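Local coordinates for protein xyloglucan-specific endo-beta-1,4-glucanase GH12 (Aspergillus niveus, PDB 4NPR) that probably hydrolyses internal beta-1,4-glucosidic linkages of xyloglucan with retention of configuration, acting as a family 12 glycoside hydrolase built on a beta-jelly roll, at residues T202-E205 with G209-S212; I139-G144 with R198-Y203; D124-T129 with G133-E138; G150-T155 with M179-F184. One frame throughout, in Å; residues are numbered along the deposited sequence.

In the fold
From the N terminus, contact 3 closes first: it folds strand 117-128 back on strand 137-146 through a short turn. Contact 2 opens on the next residue, Ile139, and closes a long loop when helix 198-207 packs on that same strand. Contact 4 is nested inside this loop, laying segment 150-155 over strand 179-186, which is a sheet neighbour of strand 137-146. Contact 1 starts where contact 2 ends, sharing Thr202 and Tyr203, and folds the chain leaving the helix back against it. Contacts 2, 3 and 4 all reach the nine-stranded sheet of the jelly roll; contact 2 sets the helix on one face of it, and Leu204 of contact 1 also meets Ile139.

Contact 1 (T202-E205 with G209-S212)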
loop_
_atom_site.group_PDB
_atom_site.type_symbol
_atom_site.label_atom_id
_atom_site.label_comp_id
_atom_site.label_asym_id
_atom_site.label_seq_id
_atom_site.Cartn_x
_atom_site.Cartn_y
_atom_site.Cartn_z
ATOM N N THR A 202 2.221 -7.669 15.472
ATOM C CA THR A 202 2.422 -7.851 16.892
ATOM C C THR A 202 1.363 -6.985 17.595
ATOM O O THR A 202 0.674 -7.417 18.522
ATOM C CB THR A 202 3.830 -7.353 17.315
ATOM O OG1 THR A 202 4.867 -7.955 16.523
ATOM C CG2 THR A 202 4.104 -7.635 18.773
ATOM N N TYR A 203 1.212 -5.747 17.129
ATOM C CA TYR A 203 0.313 -4.811 17.778
ATOM C C TYR A 203 -1.151 -5.258 17.777
ATOM O O TYR A 203 -1.818 -5.184 18.796
ATOM C CB TYR A 203 0.408 -3.419 17.158
ATOM C CG TYR A 203 -0.704 -2.514 17.669
ATOM C CD1 TYR A 203 -1.908 -2.438 16.997
ATOM C CD2 TYR A 203 -0.560 -1.756 18.843
ATOM C CE1 TYR A 203 -2.937 -1.640 17.470
ATOM C CE2 TYR A 203 -1.611 -0.949 19.317
ATOM C CZ TYR A 203 -2.795 -0.896 18.607
ATOM O OH TYR A 203 -3.884 -0.111 19.007
ATOM N N LEU A 204 -1.616 -5.706 16.613
ATOM C CA LEU A 204 -2.998 -6.126 16.410
ATOM C C LEU A 204 -3.300 -7.389 17.155
ATOM O O LEU A 204 -4.404 -7.538 17.669
ATOM C CB LEU A 204 -3.300 -6.344 14.916
ATOM C CG LEU A 204 -3.222 -5.101 14.021
ATOM C CD1 LEU A 204 -3.349 -5.517 12.581
ATOM C CD2 LEU A 204 -4.262 -4.014 14.345
ATOM N N GLU A 205 -2.335 -8.289 17.224
ATOM C CA GLU A 205 -2.577 -9.580 17.869
ATOM C C GLU A 205 -2.822 -9.301 19.346
ATOM O O GLU A 205 -3.689 -9.874 20.005
ATOM C CB GLU A 205 -1.389 -10.522 17.697
ATOM C CG GLU A 205 -1.263 -11.104 16.281
ATOM C CD GLU A 205 0.173 -11.518 15.919
ATOM O OE1 GLU A 205 1.010 -11.583 16.836
ATOM O OE2 GLU A 205 0.484 -11.765 14.732
ATOM N N GLY A 209 -7.102 -8.222 19.092
ATOM C CA GLY A 209 -7.630 -9.574 18.973
ATOM C C GLY A 209 -7.318 -10.297 17.674
ATOM O O GLY A 209 -7.932 -11.319 17.365
ATOM N N LEU A 210 -6.366 -9.798 16.893
ATOM C CA LEU A 210 -6.125 -10.445 15.615
ATOM C C LEU A 210 -5.513 -11.822 15.856
ATOM O O LEU A 210 -4.637 -11.971 16.695
ATOM C CB LEU A 210 -5.210 -9.607 14.727
ATOM C CG LEU A 210 -5.064 -10.238 13.346
ATOM C CD1 LEU A 210 -6.342 -10.039 12.528
ATOM C CD2 LEU A 210 -3.827 -9.671 12.663
ATOM N N SER A 211 -5.966 -12.824 15.134
ATOM C CA SER A 211 -5.439 -14.162 15.353
ATOM C C SER A 211 -4.052 -14.325 14.670
ATOM O O SER A 211 -3.858 -13.888 13.531
ATOM C CB SER A 211 -6.444 -15.214 14.848
ATOM O OG SER A 211 -5.872 -16.511 14.902
ATOM N N SER A 212 -3.094 -14.943 15.343
ATOM C CA SER A 212 -1.821 -15.225 14.692
ATOM C C SER A 212 -1.841 -16.523 13.877
ATOM O O SER A 212 -0.876 -16.812 13.163
ATOM C CB SER A 212 -0.649 -15.197 15.684
ATOM O OG SER A 212 -0.842 -16.127 16.709
#
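Leu204 overlaps Leu210, with Leu204 CB 3.8 Å from Leu210 CB. The leucine branches go on from there at a slant to each other, and Leu204 CD1 is still 4.2 Å from Leu210 CD2. Leu210 presents its branch this way because its CG stands opposite the backbone N (chi1 -175°). Next to the leucine pair the backbone makes the one hydrogen bond of the contact: Leu210 N donates to Leu204 O over 3.1 Å, nearly straight at the hydrogen (169°). Gly209, with its positive phi, turns the chain as it leaves helix 198-207, and it puts Leu210 back beside the last turns. On the neighbouring helix position Glu205 CA offers a C-H to Leu210 O at 3.4 Å. The glutamate chain then runs on, extended beyond CG, and carries its carboxylate alongside Ser212, where Glu205 OE2 comes to 3.7 Å from Ser212 CB. Around the leucine pair, Leu204 also packs on Ile139, Tyr182 and Phe184, while Leu210 reaches Tyr137 and, together with Glu205, touches Leu98. The chemistry is therefore mixed: a carbonyl near the helix end, beyond the regular helical pattern, finds its donor in the departing chain, and two buried leucines pack beside that bond and probably shield it, while the acidic group stays at the margin in van der Waals contact.

Contact 2 (I139-G144 with R198-Y203)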
loop_
_atom_site.group_PDB
_atom_site.type_symbol
_atom_site.label_atom_id
_atom_site.label_comp_id
_atom_site.label_asym_id
_atom_site.label_seq_id
_atom_site.Cartn_x
_atom_site.Cartn_y
_atom_site.Cartn_z
ATOM N N ILE A 139 -4.521 -4.939 6.063
ATOM C CA ILE A 139 -3.789 -3.985 6.872
ATOM C C ILE A 139 -3.038 -2.983 5.992
ATOM O O ILE A 139 -2.228 -3.341 5.132
ATOM C CB ILE A 139 -2.811 -4.706 7.772
ATOM C CG1 ILE A 139 -3.572 -5.506 8.816
ATOM C CG2 ILE A 139 -1.911 -3.714 8.489
ATOM C CD1 ILE A 139 -3.955 -6.882 8.363
ATOM N N MET A 140 -3.317 -1.715 6.198
ATOM C CA MET A 140 -2.663 -0.692 5.430
ATOM C C MET A 140 -1.797 0.132 6.362
ATOM O O MET A 140 -2.137 0.367 7.519
ATOM C CB MET A 140 -3.661 0.229 4.738
ATOM C CG MET A 140 -4.805 -0.451 4.019
ATOM S SD MET A 140 -5.500 0.623 2.714
ATOM C CE MET A 140 -4.250 0.708 1.426
ATOM N N VAL A 141 -0.689 0.605 5.820
ATOM C CA VAL A 141 0.174 1.490 6.545
ATOM C C VAL A 141 0.455 2.648 5.643
ATOM O O VAL A 141 1.149 2.512 4.638
ATOM C CB VAL A 141 1.468 0.796 6.990
ATOM C CG1 VAL A 141 2.322 1.787 7.740
ATOM C CG2 VAL A 141 1.132 -0.417 7.869
ATOM N N TRP A 142 -0.140 3.777 6.002
ATOM C CA TRP A 142 -0.055 4.992 5.215
ATOM C C TRP A 142 1.140 5.820 5.696
ATOM O O TRP A 142 1.166 6.343 6.811
ATOM C CB TRP A 142 -1.331 5.807 5.358
ATOM C CG TRP A 142 -2.566 5.231 4.731
ATOM C CD1 TRP A 142 -2.902 3.898 4.586
ATOM C CD2 TRP A 142 -3.652 5.963 4.200
ATOM N NE1 TRP A 142 -4.115 3.772 3.962
ATOM C CE2 TRP A 142 -4.602 5.030 3.722
ATOM C CE3 TRP A 142 -3.918 7.316 4.063
ATOM C CZ2 TRP A 142 -5.794 5.429 3.104
ATOM C CZ3 TRP A 142 -5.112 7.719 3.437
ATOM C CH2 TRP A 142 -6.025 6.790 2.976
ATOM N N LEU A 143 2.135 5.970 4.832
ATOM C CA LEU A 143 3.196 6.936 5.118
ATOM C C LEU A 143 2.812 8.333 4.683
ATOM O O LEU A 143 3.434 9.338 5.104
ATOM C CB LEU A 143 4.490 6.483 4.456
ATOM C CG LEU A 143 4.906 5.101 4.912
ATOM C CD1 LEU A 143 6.219 4.821 4.261
ATOM C CD2 LEU A 143 5.006 4.925 6.432
ATOM N N GLY A 144 1.778 8.390 3.844
ATOM C CA GLY A 144 1.401 9.634 3.163
ATOM C C GLY A 144 -0.095 9.729 3.037
ATOM O O GLY A 144 -0.723 8.805 2.544
ATOM N N ARG A 198 6.497 -6.377 10.945
ATOM C CA ARG A 198 5.866 -7.289 11.825
ATOM C C ARG A 198 5.344 -6.597 13.039
ATOM O O ARG A 198 4.547 -7.179 13.783
ATOM C CB ARG A 198 6.822 -8.381 12.225
ATOM C CG ARG A 198 6.071 -9.610 12.627
ATOM C CD ARG A 198 7.016 -10.633 13.187
ATOM N NE ARG A 198 7.212 -10.449 14.613
ATOM C CZ ARG A 198 7.858 -11.314 15.367
ATOM N NH1 ARG A 198 8.355 -12.399 14.842
ATOM N NH2 ARG A 198 8.009 -11.093 16.643
ATOM N N ASP A 199 5.778 -5.363 13.266
ATOM C CA ASP A 199 5.343 -4.672 14.485
ATOM C C ASP A 199 3.840 -4.375 14.437
ATOM O O ASP A 199 3.170 -4.432 15.434
ATOM C CB ASP A 199 6.171 -3.387 14.751
ATOM C CG ASP A 199 7.702 -3.661 14.972
ATOM O OD1 ASP A 199 8.093 -4.727 15.491
ATOM O OD2 ASP A 199 8.523 -2.783 14.611
ATOM N N PHE A 200 3.332 -4.049 13.268
ATOM C CA PHE A 200 1.911 -3.840 13.039
ATOM C C PHE A 200 1.054 -5.046 13.383
ATOM O O PHE A 200 0.001 -4.901 13.977
ATOM C CB PHE A 200 1.722 -3.465 11.578
ATOM C CG PHE A 200 2.364 -2.159 11.254
ATOM C CD1 PHE A 200 1.782 -0.980 11.695
ATOM C CD2 PHE A 200 3.587 -2.101 10.637
ATOM C CE1 PHE A 200 2.393 0.230 11.471
ATOM C CE2 PHE A 200 4.211 -0.889 10.434
ATOM C CZ PHE A 200 3.605 0.272 10.824
ATOM N N PHE A 201 1.513 -6.239 13.026
ATOM C CA PHE A 201 0.855 -7.481 13.446
ATOM C C PHE A 201 1.012 -7.782 14.941
ATOM O O PHE A 201 0.028 -8.126 15.619
ATOM C CB PHE A 201 1.330 -8.646 12.592
ATOM C CG PHE A 201 1.057 -8.453 11.126
ATOM C CD1 PHE A 201 -0.214 -8.590 10.619
ATOM C CD2 PHE A 201 2.078 -8.081 10.242
ATOM C CE1 PHE A 201 -0.488 -8.414 9.264
ATOM C CE2 PHE A 201 1.819 -7.908 8.887
ATOM C CZ PHE A 201 0.534 -8.068 8.404
ATOM N N THR A 202 2.221 -7.669 15.472
ATOM C CA THR A 202 2.422 -7.851 16.892
ATOM C C THR A 202 1.363 -6.985 17.595
ATOM O O THR A 202 0.674 -7.417 18.522
ATOM C CB THR A 202 3.830 -7.353 17.315
ATOM O OG1 THR A 202 4.867 -7.955 16.523
ATOM C CG2 THR A 202 4.104 -7.635 18.773
ATOM N N TYR A 203 1.212 -5.747 17.129
ATOM C CA TYR A 203 0.313 -4.811 17.778
ATOM C C TYR A 203 -1.151 -5.258 17.777
ATOM O O TYR A 203 -1.818 -5.184 18.796
ATOM C CB TYR A 203 0.408 -3.419 17.158
ATOM C CG TYR A 203 -0.704 -2.514 17.669
ATOM C CD1 TYR A 203 -1.908 -2.438 16.997
ATOM C CD2 TYR A 203 -0.560 -1.756 18.843
ATOM C CE1 TYR A 203 -2.937 -1.640 17.470
ATOM C CE2 TYR A 203 -1.611 -0.949 19.317
ATOM C CZ TYR A 203 -2.795 -0.896 18.607
ATOM O OH TYR A 203 -3.884 -0.111 19.007
#
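This is a buried, wholly apolar helix-on-sheet contact: Phe200 and Phe201 of helix 198-207 lie against Val141 and Ile139 of strand 137-146 in the nine-stranded sheet. Val141 and Phe200 approach head-on from opposite directions. The valine CG2 sits over the middle of the phenylalanine ring, 3.7 Å from its centroid and 4° off the ring normal, a well-formed CH-pi contact. The other methyl, Val141 CG1, placed opposite the backbone N (chi1 180°), hangs just beyond the rim, 3.7 Å from Phe200 CZ. Two residues back along the strand, Ile139 sends CD1 obliquely to CE1 of Phe201 at 3.9 Å. The phenylalanines are held from other quarters too: Phe184 meets the Phe200 ring edge-to-face, and Met125 touches Phe201. Ile139 and Val141 share one face of the strand; Met140 and Trp142 point to the other, where Trp142 NE1 gives a weak hydrogen bond to Met140 SD. A single helix packed on the convex face of the larger sheet, the side turned toward the smaller sheet and away from the cleft, is the arrangement typical of the family 12 jelly roll.

Contact 3 (D124-T129 with G133-E138); sequences DMFLST and GDHNYE
Phe126 and His135 stack across a beta hairpin, the one formed by strands 117-128 and 137-146 and interrupted near its turn by a classic bulge. Their rings make an offset stack, centroids 4.5 Å apart and planes 25° from parallel. The shift is large enough that Phe126 CB, rather than its ring, lies over the centre of the imidazole, 3.8 Å from the centroid, while His135 CE1 stands over the rim of the phenyl face. His135 NE2 has a weak hydrogen bond to Asp218 OD2. Further along, Glu138 runs beside Phe126 and points the same way; its extended chain brings CG to 3.4 Å from Phe126 CE1, and its carboxylate is turned only modestly from the ring plane. That carboxylate meets the one of Asp124, though the two are modelled too close for their separation to be trusted. Met179 of the next strand touches Phe126, His135 and Glu138. On the other face of the hairpin Leu127 and Tyr137 cross at a slant, CB to CB 3.8 Å, with Leu210 packing on both. These two are a hydrogen-bonded antiparallel pair, Leu127 N giving to Tyr137 O at 3.1 Å. In the bulge, Asn136 and Tyr137 both face Leu127, and Asn136 holds its CG between backbone N and carbonyl carbon (chi1 72°), which turns the amide toward the carbonyl of Leu127. Leu127 O thus receives Asn136 N at 3.1 Å and, weakly, Asn136 ND2 at 3.0 Å.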
loop_
_atom_site.group_PDB
_atom_site.type_symbol
_atom_site.label_atom_id
_atom_site.label_comp_id
_atom_site.label_asym_id
_atom_site.label_seq_id
_atom_site.Cartn_x
_atom_site.Cartn_y
_atom_site.Cartn_z
ATOM N N ASP A 124 -0.049 -2.208 1.628
ATOM C CA ASP A 124 -1.257 -2.988 1.679
ATOM C C ASP A 124 -0.915 -4.476 1.870
ATOM O O ASP A 124 -0.383 -5.112 0.975
ATOM C CB ASP A 124 -1.996 -2.788 0.377
ATOM C CG ASP A 124 -3.483 -2.785 0.555
ATOM O OD1 ASP A 124 -3.947 -2.880 1.713
ATOM O OD2 ASP A 124 -4.193 -2.668 -0.462
ATOM N N MET A 125 -1.199 -5.015 3.049
ATOM C CA MET A 125 -0.905 -6.391 3.388
ATOM C C MET A 125 -2.182 -7.149 3.740
ATOM O O MET A 125 -3.021 -6.668 4.495
ATOM C CB MET A 125 0.024 -6.434 4.571
ATOM C CG MET A 125 1.327 -5.710 4.339
ATOM S SD MET A 125 2.281 -5.768 5.863
ATOM C CE MET A 125 1.604 -4.336 6.691
ATOM N N PHE A 126 -2.294 -8.358 3.221
ATOM C CA PHE A 126 -3.524 -9.094 3.228
ATOM C C PHE A 126 -3.362 -10.410 3.971
ATOM O O PHE A 126 -2.332 -11.084 3.820
ATOM C CB PHE A 126 -3.897 -9.355 1.791
ATOM C CG PHE A 126 -4.384 -8.143 1.072
ATOM C CD1 PHE A 126 -5.688 -7.706 1.250
ATOM C CD2 PHE A 126 -3.527 -7.411 0.258
ATOM C CE1 PHE A 126 -6.145 -6.578 0.602
ATOM C CE2 PHE A 126 -3.974 -6.298 -0.413
ATOM C CZ PHE A 126 -5.295 -5.867 -0.239
ATOM N N LEU A 127 -4.367 -10.751 4.795
ATOM C CA LEU A 127 -4.403 -12.021 5.491
ATOM C C LEU A 127 -5.480 -12.944 4.972
ATOM O O LEU A 127 -6.475 -12.490 4.370
ATOM C CB LEU A 127 -4.669 -11.797 6.943
ATOM C CG LEU A 127 -3.628 -10.901 7.553
ATOM C CD1 LEU A 127 -3.951 -10.689 9.018
ATOM C CD2 LEU A 127 -2.284 -11.552 7.376
ATOM N N SER A 128 -5.278 -14.248 5.190
ATOM C CA SER A 128 -6.290 -15.247 4.867
ATOM C C SER A 128 -6.200 -16.437 5.795
ATOM O O SER A 128 -5.167 -16.641 6.454
ATOM C CB SER A 128 -6.200 -15.684 3.432
ATOM O OG SER A 128 -7.412 -16.326 3.096
ATOM N N THR A 129 -7.293 -17.203 5.856
ATOM C CA THR A 129 -7.373 -18.377 6.727
ATOM C C THR A 129 -6.646 -19.591 6.131
ATOM O O THR A 129 -6.251 -20.503 6.871
ATOM C CB THR A 129 -8.845 -18.775 7.070
ATOM O OG1 THR A 129 -9.564 -19.174 5.885
ATOM C CG2 THR A 129 -9.585 -17.621 7.735
ATOM N N GLY A 133 -6.670 -19.067 0.171
ATOM C CA GLY A 133 -7.982 -18.492 0.451
ATOM C C GLY A 133 -8.155 -17.008 0.140
ATOM O O GLY A 133 -7.174 -16.253 -0.083
ATOM N N ASP A 134 -9.430 -16.610 0.139
ATOM C CA ASP A 134 -9.839 -15.229 -0.005
ATOM C C ASP A 134 -9.255 -14.366 1.126
ATOM O O ASP A 134 -8.948 -14.870 2.216
ATOM C CB ASP A 134 -11.377 -15.125 0.062
ATOM C CG ASP A 134 -12.096 -15.858 -1.095
ATOM O OD1 ASP A 134 -11.613 -15.883 -2.264
ATOM O OD2 ASP A 134 -13.191 -16.391 -0.822
ATOM N N HIS A 135 -9.138 -13.060 0.870
ATOM C CA HIS A 135 -8.686 -12.116 1.882
ATOM C C HIS A 135 -9.786 -11.799 2.878
ATOM O O HIS A 135 -10.827 -11.270 2.515
ATOM C CB HIS A 135 -8.172 -10.814 1.262
ATOM C CG HIS A 135 -7.104 -11.012 0.237
ATOM N ND1 HIS A 135 -6.903 -10.128 -0.803
ATOM C CD2 HIS A 135 -6.199 -12.009 0.072
ATOM C CE1 HIS A 135 -5.918 -10.570 -1.565
ATOM N NE2 HIS A 135 -5.481 -11.717 -1.060
ATOM N N ASN A 136 -9.558 -12.111 4.133
ATOM C CA ASN A 136 -10.496 -11.712 5.182
ATOM C C ASN A 136 -10.047 -10.452 5.947
ATOM O O ASN A 136 -10.872 -9.730 6.486
ATOM C CB ASN A 136 -10.780 -12.901 6.134
ATOM C CG ASN A 136 -9.606 -13.246 7.046
ATOM O OD1 ASN A 136 -9.788 -13.578 8.226
ATOM N ND2 ASN A 136 -8.404 -13.194 6.508
ATOM N N TYR A 137 -8.728 -10.200 5.977
ATOM C CA TYR A 137 -8.187 -8.992 6.548
ATOM C C TYR A 137 -7.332 -8.190 5.613
ATOM O O TYR A 137 -6.658 -8.694 4.722
ATOM C CB TYR A 137 -7.360 -9.304 7.780
ATOM C CG TYR A 137 -8.185 -9.658 8.955
ATOM C CD1 TYR A 137 -8.785 -8.670 9.716
ATOM C CD2 TYR A 137 -8.384 -10.979 9.303
ATOM C CE1 TYR A 137 -9.558 -8.994 10.820
ATOM C CE2 TYR A 137 -9.142 -11.328 10.419
ATOM C CZ TYR A 137 -9.731 -10.327 11.176
ATOM O OH TYR A 137 -10.514 -10.669 12.267
ATOM N N GLU A 138 -7.341 -6.904 5.852
ATOM C CA GLU A 138 -6.440 -6.051 5.161
ATOM C C GLU A 138 -5.839 -5.094 6.153
ATOM O O GLU A 138 -6.561 -4.506 6.962
ATOM C CB GLU A 138 -7.158 -5.287 4.034
ATOM C CG GLU A 138 -6.220 -4.367 3.241
ATOM C CD GLU A 138 -6.945 -3.536 2.188
ATOM O OE1 GLU A 138 -8.196 -3.590 2.066
ATOM O OE2 GLU A 138 -6.254 -2.794 1.473
#

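Contact 4 (G150-T155 with M179-F184); sequences GPISST and MQVYSF
Pro151 and Ile152 rest on Ser183 and Val181 of strand 179-186, so that a loop segment crosses the face of the nine-stranded sheet that carries Met140, Trp142, Val181 and Ser183, opposite the helix and consistent with the cleft side of a family 12 jelly roll. The touching is light. Pro151 CB lies 4.0 Å from Ser183 CB, and Ile152 CG1 comes to 4.3 Å from Val181 CG1. No direct hydrogen bond joins the segments; a water lies between them, within hydrogen-bonding distance of Ile152 O (2.9 Å) and Val181 O (2.8 Å), its two protons probably shared among more acceptors than they can serve at once. Outside this first shell, Trp142 and Tyr172 also touch Pro151, and Asn176 touches Ile152, which places the loop over strands to either side of 179-186. The strand is held in the sheet by backbone bonds such as Tyr182 with Glu138 and Val181 with Gly174, and Ser154 has a backbone bond to Leu173. Glu138 and Met140 touch Val181 and Ser183 respectively from the adjoining strand. The serine hydroxyl also grips this water: turned opposite its own carbonyl carbon (chi1 -71°), Ser183 OG hydrogen-bonds to it at 2.6 Å.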
loop_
_atom_site.group_PDB
_atom_site.type_symbol
_atom_site.label_atom_id
_atom_site.label_comp_id
_atom_site.label_asym_id
_atom_site.label_seq_id
_atom_site.Cartn_x
_atom_site.Cartn_y
_atom_site.Cartn_z
ATOM N N GLY A 150 -8.736 9.917 2.524
ATOM C CA GLY A 150 -9.246 9.328 3.761
ATOM C C GLY A 150 -9.372 7.822 3.694
ATOM O O GLY A 150 -9.727 7.263 2.648
ATOM N N PRO A 151 -9.091 7.153 4.820
ATOM C CA PRO A 151 -9.234 5.709 4.878
ATOM C C PRO A 151 -10.671 5.217 5.119
ATOM O O PRO A 151 -11.592 5.990 5.505
ATOM C CB PRO A 151 -8.370 5.330 6.078
ATOM C CG PRO A 151 -8.594 6.458 6.995
ATOM C CD PRO A 151 -8.614 7.688 6.108
ATOM N N ILE A 152 -10.808 3.917 4.857
ATOM C CA ILE A 152 -11.914 3.087 5.284
ATOM C C ILE A 152 -11.978 3.207 6.791
ATOM O O ILE A 152 -10.954 3.060 7.457
ATOM C CB ILE A 152 -11.652 1.598 4.966
ATOM C CG1 ILE A 152 -11.142 1.382 3.518
ATOM C CG2 ILE A 152 -12.891 0.773 5.233
ATOM C CD1 ILE A 152 -12.122 1.810 2.449
ATOM N N SER A 153 -13.177 3.475 7.298
ATOM C CA SER A 153 -13.440 3.633 8.697
ATOM C C SER A 153 -14.953 3.585 8.870
ATOM O O SER A 153 -15.673 4.192 8.128
ATOM C CB SER A 153 -12.908 4.986 9.210
ATOM O OG SER A 153 -13.114 5.108 10.601
ATOM N N SER A 154 -15.442 2.873 9.868
ATOM C CA SER A 154 -16.881 2.943 10.169
ATOM C C SER A 154 -17.265 4.290 10.712
ATOM O O SER A 154 -18.184 4.900 10.202
ATOM C CB SER A 154 -17.277 1.865 11.146
ATOM O OG SER A 154 -16.905 0.639 10.545
ATOM N N THR A 155 -16.566 4.764 11.729
ATOM C CA THR A 155 -16.951 6.028 12.352
ATOM C C THR A 155 -16.348 7.260 11.660
ATOM O O THR A 155 -16.759 8.344 11.934
ATOM C CB THR A 155 -16.481 6.089 13.802
ATOM O OG1 THR A 155 -15.053 6.178 13.787
ATOM C CG2 THR A 155 -16.949 4.823 14.627
ATOM N N MET A 179 -14.061 -7.957 3.447
ATOM C CA MET A 179 -12.914 -7.948 4.353
ATOM C C MET A 179 -13.138 -6.932 5.449
ATOM O O MET A 179 -13.916 -5.985 5.283
ATOM C CB MET A 179 -11.680 -7.369 3.625
ATOM C CG MET A 179 -11.317 -8.051 2.332
ATOM S SD MET A 179 -9.938 -7.252 1.533
ATOM C CE MET A 179 -10.706 -5.760 0.873
ATOM N N GLN A 180 -12.353 -7.046 6.505
ATOM C CA GLN A 180 -12.183 -5.954 7.472
ATOM C C GLN A 180 -10.800 -5.252 7.229
ATOM O O GLN A 180 -9.785 -5.909 7.032
ATOM C CB GLN A 180 -12.293 -6.496 8.895
ATOM C CG GLN A 180 -13.531 -7.373 9.171
ATOM C CD GLN A 180 -14.851 -6.645 8.954
ATOM O OE1 GLN A 180 -15.033 -5.485 9.377
ATOM N NE2 GLN A 180 -15.796 -7.325 8.277
ATOM N N VAL A 181 -10.772 -3.925 7.223
ATOM C CA VAL A 181 -9.549 -3.187 6.911
ATOM C C VAL A 181 -9.149 -2.379 8.109
ATOM O O VAL A 181 -9.909 -1.523 8.526
ATOM C CB VAL A 181 -9.729 -2.236 5.682
ATOM C CG1 VAL A 181 -8.448 -1.480 5.363
ATOM C CG2 VAL A 181 -10.195 -3.029 4.457
ATOM N N TYR A 182 -7.967 -2.687 8.651
ATOM C CA TYR A 182 -7.252 -1.839 9.592
ATOM C C TYR A 182 -6.305 -0.947 8.824
ATOM O O TYR A 182 -5.528 -1.442 8.031
ATOM C CB TYR A 182 -6.420 -2.668 10.517
ATOM C CG TYR A 182 -7.210 -3.423 11.578
ATOM C CD1 TYR A 182 -7.745 -2.752 12.695
ATOM C CD2 TYR A 182 -7.389 -4.789 11.490
ATOM C CE1 TYR A 182 -8.495 -3.423 13.646
ATOM C CE2 TYR A 182 -8.102 -5.477 12.466
ATOM C CZ TYR A 182 -8.663 -4.787 13.522
ATOM O OH TYR A 182 -9.372 -5.481 14.449
ATOM N N SER A 183 -6.368 0.372 9.079
ATOM C CA SER A 183 -5.500 1.349 8.428
ATOM C C SER A 183 -4.729 2.194 9.430
ATOM O O SER A 183 -5.324 2.891 10.237
ATOM C CB SER A 183 -6.304 2.271 7.519
ATOM O OG SER A 183 -6.759 1.575 6.388
ATOM N N PHE A 184 -3.394 2.108 9.348
ATOM C CA PHE A 184 -2.510 2.872 10.194
ATOM C C PHE A 184 -2.140 4.076 9.362
ATOM O O PHE A 184 -1.553 3.945 8.303
ATOM C CB PHE A 184 -1.252 2.076 10.541
ATOM C CG PHE A 184 -1.508 0.883 11.413
ATOM C CD1 PHE A 184 -2.017 -0.278 10.884
ATOM C CD2 PHE A 184 -1.210 0.919 12.765
ATOM C CE1 PHE A 184 -2.252 -1.368 11.690
ATOM C CE2 PHE A 184 -1.436 -0.166 13.577
ATOM C CZ PHE A 184 -1.960 -1.307 13.034
HETATM O O HOH W 1 -9.028 0.948 7.520
#